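Local coordinates for response regulator ChrA (Corynebacterium diphtheriae, PDB 4YN8), which probably binds DNA to regulate transcription as the response regulator of a haem-sensing two-component system, through a receiver domain joined to a LuxR-type helix-turn-helix domain, at residues 6-12 / 48-54. The protein carries 1 engineered substitution. Sequence-based numbering, arbitrary orientation.
With MG (magnesium ion), chain F.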
# COMPACT_ATOMS: atom_id res chain seq x y z
N ILE A 6 14.75 20.85 15.31
CA ILE A 6 13.89 20.65 14.14
C ILE A 6 12.47 20.56 14.68
O ILE A 6 12.21 19.77 15.60
CB ILE A 6 14.27 19.32 13.45
CG1 ILE A 6 15.71 19.42 12.94
CG2 ILE A 6 13.28 18.97 12.36
CD1 ILE A 6 16.17 18.13 12.29
N ARG A 7 11.55 21.34 14.12
CA ARG A 7 10.19 21.48 14.67
C ARG A 7 9.30 20.52 13.90
O ARG A 7 9.09 20.66 12.69
CB ARG A 7 9.68 22.91 14.46
CG ARG A 7 10.54 23.93 15.21
CD ARG A 7 10.33 25.37 14.74
NE ARG A 7 10.82 25.53 13.42
CZ ARG A 7 10.60 26.61 12.67
NH1 ARG A 7 9.94 27.66 13.19
NH2 ARG A 7 11.05 26.66 11.46
N VAL A 8 8.78 19.54 14.62
CA VAL A 8 8.02 18.46 14.01
C VAL A 8 6.54 18.57 14.27
O VAL A 8 6.13 18.87 15.40
CB VAL A 8 8.53 17.13 14.53
CG1 VAL A 8 7.55 15.97 14.21
CG2 VAL A 8 9.90 16.88 13.92
N MET A 9 5.75 18.31 13.24
CA MET A 9 4.34 18.00 13.40
C MET A 9 4.13 16.51 13.25
O MET A 9 4.54 15.94 12.26
CB MET A 9 3.44 18.71 12.41
CG MET A 9 1.95 18.36 12.58
SD MET A 9 0.95 19.59 11.70
CE MET A 9 -0.52 19.59 12.70
N LEU A 10 3.52 15.91 14.25
CA LEU A 10 3.37 14.46 14.33
C LEU A 10 1.91 14.13 14.18
O LEU A 10 1.09 14.63 14.96
CB LEU A 10 3.85 13.99 15.70
CG LEU A 10 3.61 12.51 16.03
CD1 LEU A 10 4.42 11.68 15.05
CD2 LEU A 10 4.07 12.28 17.44
N ILE A 11 1.58 13.27 13.23
CA ILE A 11 0.20 13.00 12.84
C ILE A 11 -0.04 11.50 12.90
O ILE A 11 0.73 10.71 12.32
CB ILE A 11 -0.04 13.50 11.43
CG1 ILE A 11 0.35 14.98 11.35
CG2 ILE A 11 -1.52 13.32 11.03
CD1 ILE A 11 -0.03 15.65 10.05
N ASP A 12 -1.06 11.10 13.65
CA ASP A 12 -1.43 9.69 13.79
C ASP A 12 -2.81 9.68 14.41
O ASP A 12 -3.05 10.40 15.38
CB ASP A 12 -0.43 8.98 14.73
CG ASP A 12 -0.61 7.48 14.81
OD1 ASP A 12 -1.74 6.93 14.69
OD2 ASP A 12 0.45 6.85 15.00
N ILE A 48 6.52 24.65 10.84
CA ILE A 48 6.77 23.19 10.84
C ILE A 48 7.87 22.85 9.89
O ILE A 48 7.76 23.14 8.69
CB ILE A 48 5.54 22.43 10.41
CG1 ILE A 48 4.32 22.79 11.28
CG2 ILE A 48 5.79 20.90 10.36
CD1 ILE A 48 4.46 22.60 12.76
N ASP A 49 8.94 22.26 10.42
CA ASP A 49 10.11 21.89 9.59
C ASP A 49 9.94 20.52 8.90
O ASP A 49 10.36 20.35 7.76
CB ASP A 49 11.34 21.84 10.47
CG ASP A 49 11.80 23.20 10.96
OD1 ASP A 49 11.72 24.17 10.17
OD2 ASP A 49 12.23 23.30 12.14
N VAL A 50 9.31 19.59 9.61
CA VAL A 50 9.11 18.21 9.12
C VAL A 50 7.73 17.74 9.59
O VAL A 50 7.39 17.94 10.75
CB VAL A 50 10.20 17.28 9.72
CG1 VAL A 50 9.91 15.87 9.31
CG2 VAL A 50 11.64 17.67 9.23
N VAL A 51 6.98 17.13 8.70
CA VAL A 51 5.79 16.43 9.07
C VAL A 51 6.08 14.93 9.17
O VAL A 51 6.61 14.34 8.19
CB VAL A 51 4.64 16.67 8.06
CG1 VAL A 51 3.46 15.78 8.36
CG2 VAL A 51 4.21 18.12 8.04
N VAL A 52 5.76 14.36 10.31
CA VAL A 52 5.93 12.93 10.53
C VAL A 52 4.53 12.34 10.62
O VAL A 52 3.76 12.69 11.51
CB VAL A 52 6.74 12.65 11.80
CG1 VAL A 52 6.84 11.15 12.09
CG2 VAL A 52 8.13 13.28 11.70
N THR A 53 4.18 11.45 9.68
CA THR A 53 2.80 10.98 9.58
C THR A 53 2.70 9.47 9.37
O THR A 53 3.59 8.91 8.81
CB THR A 53 2.02 11.68 8.43
OG1 THR A 53 0.60 11.33 8.49
CG2 THR A 53 2.52 11.34 7.08
N ASP A 54 1.64 8.92 9.98
CA ASP A 54 0.96 7.64 9.75
C ASP A 54 0.37 7.54 8.35
O ASP A 54 0.13 8.57 7.70
CB ASP A 54 -0.29 7.78 10.74
CG ASP A 54 -0.85 6.54 11.17
OD1 ASP A 54 -0.20 5.77 11.96
OD2 ASP A 54 -2.03 6.35 10.83
MG MG F . -1.89 5.25 13.40
O HOH W 1 -2.03 3.66 12.20
O HOH W 2 -2.93 6.72 12.15
O HOH W 3 -0.67 4.56 14.91
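Arg7 and Asp49 close one end of this strand pair with a side-on salt bridge, NE of Arg7 lying 2.9 Å from OD2 of Asp49 and NH2 of Arg7 the same distance from OD1. The NE bond is nearly straight (174° at the hydrogen) and in the guanidinium plane, and meets OD2 from above the carboxylate; the two planes stand 52° apart. A bend at chi3 of Arg7 turns the guanidinium back to this carboxylate. OD2 also accepts a hydrogen bond from the backbone N of Arg7, and O of Arg7 accepts from N of both Asp49 and Val50, so side chain and main chain together fix the start of the pairing.

Beyond it the chains run parallel, linked by alternating bonds from Met9 N to Val50 O, Val52 N to Met9 O, Ile11 N to Val52 O and Asp54 N to Ile11 O. These are the neighbouring first and third strands of the CheY-like receiver fold, in 2-1-3-4-5 order. Side chains alternate between faces: Val52, paired with Leu10, touches it and also reaches Val8, its CG2 3.7 Å from CG1 of Val8 and its CG1 3.9 Å from CD1 of Leu10. On the other face CB of Met9 rests on CG2 of Ile48 (3.8 Å); with CG anti to the backbone N (chi1 179°), the rest of the chain leads away from strand 50-53, and Met9 touches Ile43 and Ala35.

At the C-terminal ends, OD1 of Asp12 and, in one of its two conformers, OD1 of Asp54 bind one magnesium ion at 2.1 and 2.3 Å. There the carboxylates stack, a closeness of acceptors that the shared cation probably offsets. His14 and water molecules complete the site, and Lys103 donates a hydrogen bond to OD1 of Asp54, probably the phosphoacceptor, as in other receiver domains.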